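Local coordinates for glycerol uptake operon antiterminator-related protein (Thermotoga maritima, PDB 1VKF) that probably acts in transcription antitermination of glycerol uptake genes, as a TIM-barrel member of the glycerol-3-phosphate responsive antiterminator family, at residues V34-K39 / T58-M63; I17-W22 / I30-V35; D85-I90 / I103-R108; V131-P136 / I153-V158; V139-A144 / K169-I174. All blocks are in the same frame, centred on the assembly; numbering follows the deposited sequence.

In the fold
All five contacts belong to one TIM barrel, whose parallel strands run from 16-21 round to 173-176, which pairs back with 16-21. Along the chain interaction 2 comes first and shares Val34 and Val35 with interaction 1. Interaction 3 follows, and interactions 4 and 5 interleave. The centres of interactions 1 and 2 lie about 9 Å apart, as do those of 1 and 3. Those of 4 and 5 are about 8 Å apart, those of 1 and 5 about 20 Å. Interactions 1 to 4 join neighbouring strands. Interaction 5 packs helix 140-144, outside the sheet, on the loop before strand 173-176. A salt bridge, Arg108 to Glu133, links interactions 3 and 4 near a bound citric acid.

Interaction 1: V34-K39 / T58-M63; sequences VVFLLK and TVFVDM
Val34 to Leu37 and Thr58 to Asp62 are parallel neighbours in the TIM barrel. They are the two strands of a beta-alpha-beta unit whose crossover is helix 45-54. Their axes come within 4.7 Å and diverge by 19°. Four backbone bonds join them. Val35 N donates to Thr58 O and Leu37 N to Phe60 O. In return Phe60 N donates to Val35 O, and Asp62 N to Leu37 O with an almost straight N-H line of 175°. The side chains alternate between two faces. Val35, Leu37, Val59 and Val61 form the outer layer, and Leu49 and Leu52 of helix 45-54 cover much of it. Val35 CB meets Val59 CG2 at 4.3 Å.

Phe36 and Phe60 lie on the other face, side by side and pointing the same way. In both residues CG is anti to the carbonyl carbon, beside the backbone N (chi1 -76°). The ring planes are oblique to each other. Phe36 CD1 and CE1 touch Phe60 CB, CD1 at 3.7 Å. Both rings also touch Ile88 of the next strand, and Phe14 packs edge-to-face with Phe60. At the C-terminal end Leu38 CD2 rests on Asp62 CB at 4.1 Å. The Asp62 carboxylate has two partners: OD1 accepts from Asp64 N, and a water donates to OD2 at 3.1 Å and to Leu38 O at 2.7 Å.

Interaction 2: I17-W22 / I30-V35; sequences IIAALW and IEPDVV
The Pro32 ring packs against Ile17 and Ala19. Ring atom CB lies 3.4 Å from Ile17 O. Ring atom CG sits 3.8 Å from Ala19 CB and also touches Ile17 CG2. The Pro32 ring and the Ile17 side chain lie side by side and point the same way. Ala19 is small, and its methyl is shared by several partners. Ile30 CG2 is the closest of them, 3.6 Å from Ala19 CB, and Val35 CG2 also touches it.

Farther along, Leu21 and Ile30 meet tip to tip, CD1 against CD1. Leu21 CD1 also reaches Val35 CG1 at 3.9 Å. Ile18 CG2 is anti to its backbone N, which places it near Val34 O and Val34 CG1. One backbone bond joins the segments, from Ala19 N to Val34 O at 2.9 Å. The bond is fairly straight (160°). Val35 CA adds a CH contact to Ala19 O. Before the strands pair, a water bridges them: it donates to Ile17 O and accepts from Val34 N.

Segment 17-22 is most of TIM-barrel strand 16-21. Segment 30-35 covers the loop before strand 34-41 and that strand's first two residues, and the loop packs against strand 16-21. Trp182 of helix 179-182 packs on Ile17, Ala19 and Leu21. Leu52 of helix 45-54 covers Leu21, Ile30 and Val35. On its other edge strand 16-21 pairs with strand 173-176, closing the barrel.

Interaction 3: D85-I90 / I103-R108; sequences DGIITI and IPAVLR
Arg108 lays its aliphatic chain across Ile90 and Ile88, toward the C-terminal ends of two parallel TIM-barrel strands. Strands 86-89 and 105-110 belong to one beta-alpha-beta unit, with helix 92-100 as the crossover. Arg108 CB meets Ile90 CD1 at 3.6 Å, and the two side chains cross at about a right angle. CG lies beside the backbone N (chi1 -64°) and packs on Ile88 CG2 at 3.7 Å. CD stays beside the same methyl, 4.0 Å from Ile88 CG2. The chain then bends at chi3 (125°), which places NE. That nitrogen is still near Ile88 CG2 but finds its main partner outside the segments, in a salt bridge to Glu133 OE1. Farther on, NH2 packs against Leu135. A citric acid, probably from the crystallisation liquor, is bound about 3 Å from the nearest atom of this side chain. It may mark a pocket at this end of the barrel.

An alanine in place of Arg108 would probably leave the Glu133 carboxylate without its charged mate and open a gap beside Ile88 CG2.

Four backbone hydrogen bonds join the strands. Ile87 N donates to Pro104 O, Val106 N to Ile87 O, Thr89 N to Val106 O, and Arg108 N to Thr89 O at 2.9 Å. Ile87 and Ala105 touch on the helix side, CD1 to CB at 3.8 Å. Ile88 and Val106 lie side by side on the inner face. At the start of the strands the Pro104 ring closes over a carbonyl, its CG 3.4 Å from Asp85 O.

Interaction 4: V131-P136 / I153-V158; sequences VVEVLP and IAAGLV
Glu133 and Ile153 face each other as paired residues of two parallel TIM-barrel strands, 131-135 and 151-155. Helix 140-144 is the crossover between them in a beta-alpha-beta unit, and the strand axes differ by 25° here. The hydrogen bonds between the segments are all backbone. Ile153 N donates to Val132 O, Val134 N to Ile153 O at 2.8 Å, and Ala155 N to Val134 O, this last from a direction tilted out of the carbonyl plane. Outside the pair, Leu157 N hydrogen-bonds a bound citric acid, probably from the crystallisation liquor, which is consistent with a pocket at this end of the barrel.

The charged group is the Glu133 carboxylate. The chain is anti at CG (chi1 -175°) and stays extended to CD. It therefore passes Ala155, whose CB is 3.5 Å from OE2. OE2 also lies close to Ile153 CG2 and to the Phe36 ring. OE1 takes the salt bridge from Arg108 NE, so the buried carboxylate has a charged partner. An alanine here would probably leave the Arg108 guanidinium without that partner and open a gap beside Ala155 CB.

There are three apolar contacts. Val131 CG1 meets Ile153 CD1 at 3.8 Å, near Phe14. Leu135 CG lies 4.1 Å from Ala155 CB. Pro136, reached through a cis peptide, sets its CB 4.5 Å from Leu157 CD1.

CH contacts to carbonyls complete the account. Glu133 CA lies 3.1 Å from Ile153 O. Ala155 O takes two such contacts, from Leu135 CA and Pro136 CA, each at 3.2 Å.

Interaction 5: V139-A144 / K169-I174; sequences VAPKVA and KHVSAI
Val171 CG1 is the plug of the buried, tightly packed part of this contact, pressed against the N-terminal turn of helix 140-144. It lies 3.9 Å from Ala140 CB and the same distance from Ala144 CB. The two alanines are one helical turn apart, and Ala144 N bonds back to Ala140 O. CG1 also comes within 3.8 Å of Ala140 C and of Pro141 N. It is anti to its own carbonyl carbon (chi1 -52°), and that torsion puts it between the two alanine methyls. Ala144 CB touches His170 O besides. Ala140, Pro141 and Val171 are buried, and Val152 of strand 151-155 packs on Val171 and Ala144.

On the solvent side lies exposed His170, whose CB still meets Pro141 CB at 3.6 Å. CD2 of the imidazole is 3.8 Å from Pro141 CB. The two side chains cross at about a right angle. Lys169 CB lies over the centre of one ring face, 4.0 Å above the plane. The polar end of His170 turns elsewhere: NE2 hydrogen-bonds Glu166 OE2, which would help fix the ring's rotation.

The contact joins the outer helix 140-144 to the loop leading into strand 173-176 of the TIM barrel. The two segments share no hydrogen bond. Their hold on each other is therefore van der Waals and rests on the fit of Val171 and His170 against two alanines and a proline, while NE2 of His170 finds its partner, Glu166, outside them.

Interaction 1: V34-K39 / T58-M63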
# COMPACT_ATOMS: atom_id res chain seq x y z
N VAL A 34 7.81 1.98 7.49
CA VAL A 34 6.87 2.36 6.46
C VAL A 34 5.43 2.24 7.00
O VAL A 34 5.05 1.21 7.58
CB VAL A 34 7.02 1.56 5.19
CG1 VAL A 34 6.02 2.01 4.10
CG2 VAL A 34 8.44 1.72 4.66
N VAL A 35 4.61 3.24 6.70
CA VAL A 35 3.23 3.26 7.14
C VAL A 35 2.35 3.41 5.91
O VAL A 35 2.59 4.29 5.08
CB VAL A 35 2.92 4.44 8.12
CG1 VAL A 35 1.44 4.57 8.40
CG2 VAL A 35 3.61 4.24 9.46
N PHE A 36 1.30 2.58 5.82
CA PHE A 36 0.23 2.78 4.86
C PHE A 36 -0.96 3.34 5.59
O PHE A 36 -1.53 2.66 6.44
CB PHE A 36 -0.13 1.45 4.18
CG PHE A 36 0.83 1.00 3.15
CD1 PHE A 36 2.00 1.67 2.87
CD2 PHE A 36 0.59 -0.18 2.46
CE1 PHE A 36 2.83 1.23 1.86
CE2 PHE A 36 1.42 -0.63 1.48
CZ PHE A 36 2.54 0.07 1.19
N LEU A 37 -1.33 4.59 5.33
CA LEU A 37 -2.49 5.22 5.98
C LEU A 37 -3.71 4.90 5.13
O LEU A 37 -3.84 5.35 3.98
CB LEU A 37 -2.29 6.73 6.05
CG LEU A 37 -3.42 7.52 6.67
CD1 LEU A 37 -3.74 7.07 8.06
CD2 LEU A 37 -3.07 9.01 6.60
N LEU A 38 -4.58 4.05 5.64
CA LEU A 38 -5.62 3.45 4.83
C LEU A 38 -6.97 4.16 4.89
O LEU A 38 -7.86 3.83 4.09
CB LEU A 38 -5.79 1.99 5.20
CG LEU A 38 -4.53 1.15 4.95
CD1 LEU A 38 -4.86 -0.29 5.28
CD2 LEU A 38 -4.01 1.26 3.52
N LYS A 39 -7.10 5.12 5.79
CA LYS A 39 -8.27 5.98 5.83
C LYS A 39 -7.91 7.34 6.39
O LYS A 39 -7.15 7.46 7.35
CB LYS A 39 -9.36 5.33 6.71
CG LYS A 39 -10.71 6.07 6.76
CD LYS A 39 -11.71 5.39 7.71
CE LYS A 39 -13.06 6.08 7.62
NZ LYS A 39 -14.11 5.32 8.33
N THR A 58 8.05 6.75 6.59
CA THR A 58 7.67 6.93 5.19
C THR A 58 6.22 6.55 5.10
O THR A 58 5.82 5.45 5.53
CB THR A 58 8.52 6.00 4.31
OG1 THR A 58 9.88 6.39 4.39
CG2 THR A 58 8.16 6.12 2.81
N VAL A 59 5.41 7.43 4.51
CA VAL A 59 3.96 7.26 4.54
C VAL A 59 3.37 7.26 3.13
O VAL A 59 3.53 8.22 2.38
CB VAL A 59 3.23 8.33 5.41
CG1 VAL A 59 1.74 8.03 5.50
CG2 VAL A 59 3.83 8.41 6.77
N PHE A 60 2.71 6.15 2.78
CA PHE A 60 1.89 6.06 1.59
C PHE A 60 0.42 6.15 2.03
O PHE A 60 0.01 5.66 3.10
CB PHE A 60 2.17 4.74 0.80
CG PHE A 60 3.42 4.76 0.03
CD1 PHE A 60 4.65 4.84 0.66
CD2 PHE A 60 3.33 4.71 -1.31
CE1 PHE A 60 5.81 4.87 -0.10
CE2 PHE A 60 4.51 4.71 -2.11
CZ PHE A 60 5.72 4.82 -1.48
N VAL A 61 -0.35 6.92 1.26
CA VAL A 61 -1.73 7.17 1.58
C VAL A 61 -2.61 6.46 0.56
O VAL A 61 -2.41 6.62 -0.63
CB VAL A 61 -2.06 8.67 1.50
CG1 VAL A 61 -3.54 8.93 1.69
CG2 VAL A 61 -1.28 9.39 2.57
N ASP A 62 -3.59 5.71 1.02
CA ASP A 62 -4.60 5.13 0.11
C ASP A 62 -5.59 6.21 -0.26
O ASP A 62 -6.50 6.54 0.49
CB ASP A 62 -5.35 3.97 0.75
CG ASP A 62 -6.28 3.29 -0.24
OD1 ASP A 62 -6.65 3.92 -1.24
OD2 ASP A 62 -6.70 2.12 -0.09
N MSE A 63 -5.34 6.83 -1.39
CA MSE A 63 -6.06 8.00 -1.83
C MSE A 63 -7.53 7.65 -2.12
O MSE A 63 -8.42 8.50 -2.00
CB MSE A 63 -5.35 8.67 -2.99
CG MSE A 63 -5.41 7.88 -4.23
SE MSE A 63 -4.55 8.82 -5.71
CE MSE A 63 -6.02 10.18 -6.06
O HOH W 1 -8.08 1.55 2.60

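Interaction 2: I17-W22 / I30-V35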
# COMPACT_ATOMS: atom_id res chain seq x y z
N ILE A 17 7.53 -6.10 7.63
CA ILE A 17 6.21 -5.67 7.97
C ILE A 17 6.08 -4.15 7.77
O ILE A 17 6.94 -3.38 8.17
CB ILE A 17 5.95 -6.05 9.42
CG1 ILE A 17 6.06 -7.57 9.58
CG2 ILE A 17 4.62 -5.54 9.87
CD1 ILE A 17 5.08 -8.35 8.79
N ILE A 18 5.02 -3.78 7.08
CA ILE A 18 4.55 -2.39 6.87
C ILE A 18 3.35 -2.15 7.78
O ILE A 18 2.45 -2.99 7.90
CB ILE A 18 4.14 -2.19 5.38
CG1 ILE A 18 5.37 -2.24 4.54
CG2 ILE A 18 3.37 -0.88 5.19
CD1 ILE A 18 5.11 -2.37 3.03
N ALA A 19 3.33 -1.01 8.45
CA ALA A 19 2.26 -0.70 9.39
C ALA A 19 1.10 -0.08 8.65
O ALA A 19 1.21 1.03 8.16
CB ALA A 19 2.75 0.25 10.49
N ALA A 20 -0.03 -0.76 8.68
CA ALA A 20 -1.31 -0.25 8.16
C ALA A 20 -2.07 0.43 9.32
O ALA A 20 -2.28 -0.16 10.41
CB ALA A 20 -2.13 -1.39 7.58
N LEU A 21 -2.53 1.65 9.04
CA LEU A 21 -3.28 2.42 9.99
C LEU A 21 -4.67 2.70 9.46
O LEU A 21 -4.84 3.22 8.37
CB LEU A 21 -2.58 3.75 10.28
CG LEU A 21 -1.30 3.63 11.13
CD1 LEU A 21 -0.88 5.02 11.47
CD2 LEU A 21 -1.50 2.77 12.37
N TRP A 22 -5.68 2.38 10.29
CA TRP A 22 -7.09 2.65 9.92
C TRP A 22 -7.64 3.86 10.66
O TRP A 22 -8.65 4.44 10.27
CB TRP A 22 -7.95 1.43 10.23
CG TRP A 22 -7.86 0.43 9.17
CD1 TRP A 22 -7.19 -0.78 9.23
CD2 TRP A 22 -8.41 0.52 7.86
NE1 TRP A 22 -7.32 -1.44 8.03
CE2 TRP A 22 -8.07 -0.67 7.17
CE3 TRP A 22 -9.17 1.50 7.18
CZ2 TRP A 22 -8.45 -0.91 5.86
CZ3 TRP A 22 -9.58 1.24 5.91
CH2 TRP A 22 -9.21 0.05 5.24
N ILE A 30 4.58 2.67 16.74
CA ILE A 30 4.59 2.08 15.41
C ILE A 30 6.02 1.66 15.12
O ILE A 30 6.89 2.52 14.82
CB ILE A 30 4.06 3.08 14.33
CG1 ILE A 30 2.64 3.56 14.65
CG2 ILE A 30 4.14 2.43 12.94
CD1 ILE A 30 2.15 4.77 13.81
N GLU A 31 6.31 0.37 15.25
CA GLU A 31 7.66 -0.10 15.00
C GLU A 31 8.11 -0.02 13.52
O GLU A 31 9.25 0.40 13.29
CB GLU A 31 7.87 -1.50 15.59
CG GLU A 31 7.79 -1.53 17.11
CD GLU A 31 6.41 -1.84 17.66
OE1 GLU A 31 5.42 -1.87 16.89
OE2 GLU A 31 6.31 -2.04 18.89
N PRO A 32 7.28 -0.44 12.56
CA PRO A 32 7.68 -0.39 11.14
C PRO A 32 8.11 0.99 10.64
O PRO A 32 7.52 2.00 11.05
CB PRO A 32 6.42 -0.90 10.42
CG PRO A 32 5.77 -1.84 11.39
CD PRO A 32 5.95 -1.07 12.69
N ASP A 33 9.09 1.02 9.72
CA ASP A 33 9.56 2.27 9.15
C ASP A 33 8.58 2.85 8.13
O ASP A 33 8.54 4.09 7.93
CB ASP A 33 10.91 2.06 8.43
CG ASP A 33 12.05 1.75 9.38
OD1 ASP A 33 12.09 2.27 10.51
OD2 ASP A 33 12.94 0.97 9.05
N VAL A 34 7.81 1.98 7.49
CA VAL A 34 6.87 2.36 6.46
C VAL A 34 5.43 2.24 7.00
O VAL A 34 5.05 1.21 7.58
CB VAL A 34 7.02 1.56 5.19
CG1 VAL A 34 6.02 2.01 4.10
CG2 VAL A 34 8.44 1.72 4.66
N VAL A 35 4.61 3.24 6.70
CA VAL A 35 3.23 3.26 7.14
C VAL A 35 2.35 3.41 5.91
O VAL A 35 2.59 4.29 5.08
CB VAL A 35 2.92 4.44 8.12
CG1 VAL A 35 1.44 4.57 8.40
CG2 VAL A 35 3.61 4.24 9.46
O HOH W 2 8.25 -1.09 7.12

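Interaction 3: D85-I90 / I103-R108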
# COMPACT_ATOMS: atom_id res chain seq x y z
N ASP A 85 4.47 10.60 1.14
CA ASP A 85 5.57 10.15 0.34
C ASP A 85 5.15 9.47 -0.93
O ASP A 85 5.93 9.39 -1.90
CB ASP A 85 6.50 9.26 1.16
CG ASP A 85 7.11 10.00 2.31
OD1 ASP A 85 7.75 11.07 2.09
OD2 ASP A 85 6.87 9.67 3.49
N GLY A 86 3.96 8.94 -0.92
CA GLY A 86 3.40 8.28 -2.09
C GLY A 86 1.93 7.93 -1.90
O GLY A 86 1.30 8.20 -0.86
N ILE A 87 1.37 7.32 -2.95
CA ILE A 87 0.00 6.95 -2.93
C ILE A 87 -0.18 5.46 -3.18
O ILE A 87 0.63 4.82 -3.81
CB ILE A 87 -0.86 7.77 -3.91
CG1 ILE A 87 -0.45 7.53 -5.35
CG2 ILE A 87 -0.78 9.30 -3.60
CD1 ILE A 87 -1.28 6.55 -6.04
N ILE A 88 -1.31 4.96 -2.72
CA ILE A 88 -1.82 3.62 -3.00
C ILE A 88 -3.20 3.80 -3.63
O ILE A 88 -3.94 4.69 -3.26
CB ILE A 88 -2.04 2.86 -1.69
CG1 ILE A 88 -0.71 2.61 -0.96
CG2 ILE A 88 -2.72 1.52 -1.93
CD1 ILE A 88 -0.89 2.47 0.50
N THR A 89 -3.51 3.00 -4.63
CA THR A 89 -4.79 3.12 -5.30
C THR A 89 -5.09 1.82 -6.07
O THR A 89 -4.16 1.11 -6.42
CB THR A 89 -4.76 4.33 -6.31
OG1 THR A 89 -6.04 4.51 -6.91
CG2 THR A 89 -3.81 4.09 -7.48
N ILE A 90 -6.36 1.57 -6.30
CA ILE A 90 -6.82 0.47 -7.20
C ILE A 90 -7.08 0.98 -8.62
O ILE A 90 -7.35 0.18 -9.52
CB ILE A 90 -8.08 -0.21 -6.59
CG1 ILE A 90 -8.44 -1.56 -7.27
CG2 ILE A 90 -9.33 0.66 -6.68
CD1 ILE A 90 -7.56 -2.64 -6.94
N ILE A 103 5.57 10.87 -8.60
CA ILE A 103 5.08 10.54 -7.28
C ILE A 103 5.06 9.00 -7.13
O ILE A 103 4.40 8.30 -7.90
CB ILE A 103 3.70 11.13 -7.12
CG1 ILE A 103 3.82 12.68 -7.12
CG2 ILE A 103 3.08 10.66 -5.84
CD1 ILE A 103 2.55 13.41 -7.42
N PRO A 104 5.81 8.47 -6.17
CA PRO A 104 5.75 7.03 -5.85
C PRO A 104 4.31 6.54 -5.68
O PRO A 104 3.44 7.20 -5.06
CB PRO A 104 6.51 6.94 -4.53
CG PRO A 104 7.48 8.12 -4.60
CD PRO A 104 6.79 9.18 -5.32
N ALA A 105 4.06 5.36 -6.24
CA ALA A 105 2.71 4.83 -6.25
C ALA A 105 2.73 3.30 -6.15
O ALA A 105 3.64 2.65 -6.70
CB ALA A 105 1.97 5.26 -7.50
N VAL A 106 1.73 2.79 -5.42
CA VAL A 106 1.51 1.38 -5.31
C VAL A 106 0.13 1.07 -5.89
O VAL A 106 -0.85 1.68 -5.49
CB VAL A 106 1.57 0.91 -3.85
CG1 VAL A 106 1.33 -0.56 -3.76
CG2 VAL A 106 2.94 1.25 -3.27
N LEU A 107 0.06 0.08 -6.79
CA LEU A 107 -1.20 -0.34 -7.39
C LEU A 107 -1.69 -1.57 -6.66
O LEU A 107 -0.97 -2.56 -6.56
CB LEU A 107 -1.06 -0.65 -8.87
CG LEU A 107 -2.40 -1.04 -9.56
CD1 LEU A 107 -3.33 0.12 -9.70
CD2 LEU A 107 -2.09 -1.62 -10.95
N ARG A 108 -2.91 -1.48 -6.14
CA ARG A 108 -3.58 -2.64 -5.53
C ARG A 108 -4.06 -3.62 -6.60
O ARG A 108 -4.39 -3.23 -7.73
CB ARG A 108 -4.76 -2.21 -4.70
CG ARG A 108 -4.45 -1.36 -3.48
CD ARG A 108 -5.70 -1.11 -2.60
NE ARG A 108 -5.41 -1.55 -1.24
CZ ARG A 108 -6.23 -2.21 -0.43
NH1 ARG A 108 -7.46 -2.50 -0.79
NH2 ARG A 108 -5.80 -2.55 0.79

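Interaction 4: V131-P136 / I153-V158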
# COMPACT_ATOMS: atom_id res chain seq x y z
N VAL A 131 5.67 -1.75 -8.29
CA VAL A 131 5.24 -2.10 -6.92
C VAL A 131 3.73 -2.36 -6.85
O VAL A 131 2.90 -1.50 -7.17
CB VAL A 131 5.62 -1.03 -5.87
CG1 VAL A 131 5.27 -1.49 -4.44
CG2 VAL A 131 7.12 -0.71 -5.97
N VAL A 132 3.40 -3.58 -6.48
CA VAL A 132 2.02 -4.02 -6.47
C VAL A 132 1.68 -4.55 -5.07
O VAL A 132 2.49 -5.26 -4.50
CB VAL A 132 1.79 -5.19 -7.49
CG1 VAL A 132 0.35 -5.57 -7.48
CG2 VAL A 132 2.22 -4.81 -8.88
N GLU A 133 0.51 -4.20 -4.56
CA GLU A 133 -0.05 -4.78 -3.34
C GLU A 133 -1.12 -5.80 -3.69
O GLU A 133 -2.15 -5.46 -4.26
CB GLU A 133 -0.59 -3.71 -2.41
CG GLU A 133 -1.08 -4.26 -1.05
CD GLU A 133 -1.63 -3.17 -0.17
OE1 GLU A 133 -2.65 -2.59 -0.55
OE2 GLU A 133 -1.05 -2.95 0.91
N VAL A 134 -0.85 -7.03 -3.34
CA VAL A 134 -1.75 -8.15 -3.68
C VAL A 134 -2.56 -8.55 -2.47
O VAL A 134 -2.01 -8.84 -1.41
CB VAL A 134 -0.98 -9.35 -4.20
CG1 VAL A 134 -1.93 -10.52 -4.44
CG2 VAL A 134 -0.19 -8.98 -5.46
N LEU A 135 -3.87 -8.63 -2.66
CA LEU A 135 -4.81 -9.04 -1.63
C LEU A 135 -5.67 -10.23 -2.11
O LEU A 135 -6.00 -10.29 -3.30
CB LEU A 135 -5.75 -7.90 -1.25
CG LEU A 135 -5.10 -6.57 -0.80
CD1 LEU A 135 -4.98 -5.62 -1.93
CD2 LEU A 135 -5.99 -6.01 0.31
N PRO A 136 -6.03 -11.15 -1.21
CA PRO A 136 -5.53 -11.21 0.17
C PRO A 136 -4.10 -11.78 0.20
O PRO A 136 -3.54 -12.25 -0.81
CB PRO A 136 -6.49 -12.19 0.84
CG PRO A 136 -6.88 -13.16 -0.31
CD PRO A 136 -6.91 -12.29 -1.51
N ILE A 153 3.84 -6.50 -2.29
CA ILE A 153 3.46 -6.37 -0.91
C ILE A 153 2.18 -7.14 -0.74
O ILE A 153 1.20 -6.93 -1.47
CB ILE A 153 3.22 -4.90 -0.58
CG1 ILE A 153 4.47 -4.08 -0.79
CG2 ILE A 153 2.69 -4.76 0.88
CD1 ILE A 153 4.21 -2.62 -0.97
N ALA A 154 2.18 -8.05 0.22
CA ALA A 154 1.00 -8.81 0.53
C ALA A 154 0.15 -8.06 1.52
O ALA A 154 0.67 -7.44 2.42
CB ALA A 154 1.38 -10.14 1.10
N ALA A 155 -1.15 -8.13 1.36
CA ALA A 155 -2.04 -7.58 2.39
C ALA A 155 -3.36 -8.29 2.45
O ALA A 155 -3.92 -8.69 1.43
CB ALA A 155 -2.26 -6.04 2.10
N GLY A 156 -3.93 -8.33 3.66
CA GLY A 156 -5.28 -8.85 3.84
C GLY A 156 -5.38 -10.23 4.41
O GLY A 156 -4.84 -11.18 3.86
N LEU A 157 -6.04 -10.35 5.56
CA LEU A 157 -6.32 -11.62 6.22
C LEU A 157 -5.06 -12.42 6.61
O LEU A 157 -5.10 -13.64 6.68
CB LEU A 157 -7.28 -12.48 5.40
CG LEU A 157 -8.61 -11.83 5.02
CD1 LEU A 157 -9.50 -12.74 4.13
CD2 LEU A 157 -9.39 -11.46 6.28
N VAL A 158 -3.94 -11.73 6.80
CA VAL A 158 -2.77 -12.38 7.36
C VAL A 158 -2.95 -12.43 8.88
O VAL A 158 -2.79 -11.42 9.57
CB VAL A 158 -1.49 -11.66 6.95
CG1 VAL A 158 -0.26 -12.34 7.59
CG2 VAL A 158 -1.38 -11.66 5.42

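Interaction 5: V139-A144 / K169-I174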
# COMPACT_ATOMS: atom_id res chain seq x y z
N VAL A 139 -2.56 -15.45 -1.19
CA VAL A 139 -2.29 -15.70 -2.62
C VAL A 139 -1.24 -14.79 -3.21
O VAL A 139 -0.89 -14.93 -4.37
CB VAL A 139 -3.59 -15.69 -3.47
CG1 VAL A 139 -4.59 -16.74 -2.90
CG2 VAL A 139 -4.22 -14.30 -3.46
N ALA A 140 -0.65 -13.88 -2.40
CA ALA A 140 0.43 -13.03 -2.90
C ALA A 140 1.64 -13.80 -3.44
O ALA A 140 2.16 -13.44 -4.48
CB ALA A 140 0.86 -11.98 -1.88
N PRO A 141 2.10 -14.85 -2.77
CA PRO A 141 3.23 -15.64 -3.29
C PRO A 141 3.00 -16.21 -4.67
O PRO A 141 3.90 -16.12 -5.52
CB PRO A 141 3.39 -16.73 -2.25
CG PRO A 141 2.91 -16.06 -0.97
CD PRO A 141 1.70 -15.30 -1.43
N LYS A 142 1.80 -16.71 -4.91
CA LYS A 142 1.41 -17.27 -6.20
C LYS A 142 1.52 -16.23 -7.27
O LYS A 142 1.98 -16.52 -8.37
CB LYS A 142 -0.07 -17.68 -6.21
CG LYS A 142 -0.41 -18.83 -5.45
CD LYS A 142 -1.66 -19.49 -6.06
CE LYS A 142 -1.59 -20.98 -5.87
NZ LYS A 142 -2.93 -21.53 -5.69
N VAL A 143 1.01 -15.04 -6.97
CA VAL A 143 1.04 -13.94 -7.92
C VAL A 143 2.48 -13.47 -8.14
O VAL A 143 2.89 -13.25 -9.28
CB VAL A 143 0.13 -12.79 -7.47
CG1 VAL A 143 0.27 -11.61 -8.35
CG2 VAL A 143 -1.32 -13.28 -7.44
N ALA A 144 3.25 -13.39 -7.05
CA ALA A 144 4.63 -12.89 -7.13
C ALA A 144 5.46 -13.75 -8.07
O ALA A 144 6.31 -13.24 -8.80
CB ALA A 144 5.30 -12.87 -5.76
N LYS A 169 8.72 -15.32 2.71
CA LYS A 169 9.72 -16.08 1.95
C LYS A 169 9.61 -15.80 0.48
O LYS A 169 10.55 -16.03 -0.23
CB LYS A 169 9.59 -17.56 2.22
CG LYS A 169 9.96 -17.89 3.65
CD LYS A 169 9.89 -19.37 3.91
CE LYS A 169 10.49 -19.70 5.24
NZ LYS A 169 10.82 -21.15 5.29
N HIS A 170 8.44 -15.31 0.03
CA HIS A 170 8.12 -15.19 -1.41
C HIS A 170 7.83 -13.79 -1.92
O HIS A 170 7.82 -13.58 -3.14
CB HIS A 170 6.91 -16.05 -1.74
CG HIS A 170 6.99 -17.43 -1.19
ND1 HIS A 170 7.92 -18.35 -1.63
CD2 HIS A 170 6.29 -18.03 -0.20
CE1 HIS A 170 7.78 -19.47 -0.94
NE2 HIS A 170 6.80 -19.30 -0.07
N VAL A 171 7.52 -12.87 -1.00
CA VAL A 171 7.16 -11.50 -1.35
C VAL A 171 8.00 -10.56 -0.47
O VAL A 171 8.54 -10.98 0.54
CB VAL A 171 5.63 -11.22 -1.20
CG1 VAL A 171 4.79 -12.28 -1.94
CG2 VAL A 171 5.21 -11.15 0.25
N SER A 172 8.09 -9.30 -0.85
CA SER A 172 8.99 -8.38 -0.17
C SER A 172 8.49 -7.99 1.19
O SER A 172 9.27 -7.90 2.13
CB SER A 172 9.18 -7.12 -0.99
OG SER A 172 9.90 -7.44 -2.15
N ALA A 173 7.19 -7.74 1.28
CA ALA A 173 6.61 -7.16 2.50
C ALA A 173 5.16 -7.54 2.71
O ALA A 173 4.50 -8.02 1.82
CB ALA A 173 6.74 -5.66 2.40
N ILE A 174 4.66 -7.30 3.91
CA ILE A 174 3.26 -7.43 4.24
C ILE A 174 2.76 -6.17 4.94
O ILE A 174 3.39 -5.73 5.89
CB ILE A 174 3.04 -8.59 5.26
CG1 ILE A 174 3.44 -9.94 4.66
CG2 ILE A 174 1.62 -8.60 5.75
CD1 ILE A 174 3.52 -11.07 5.68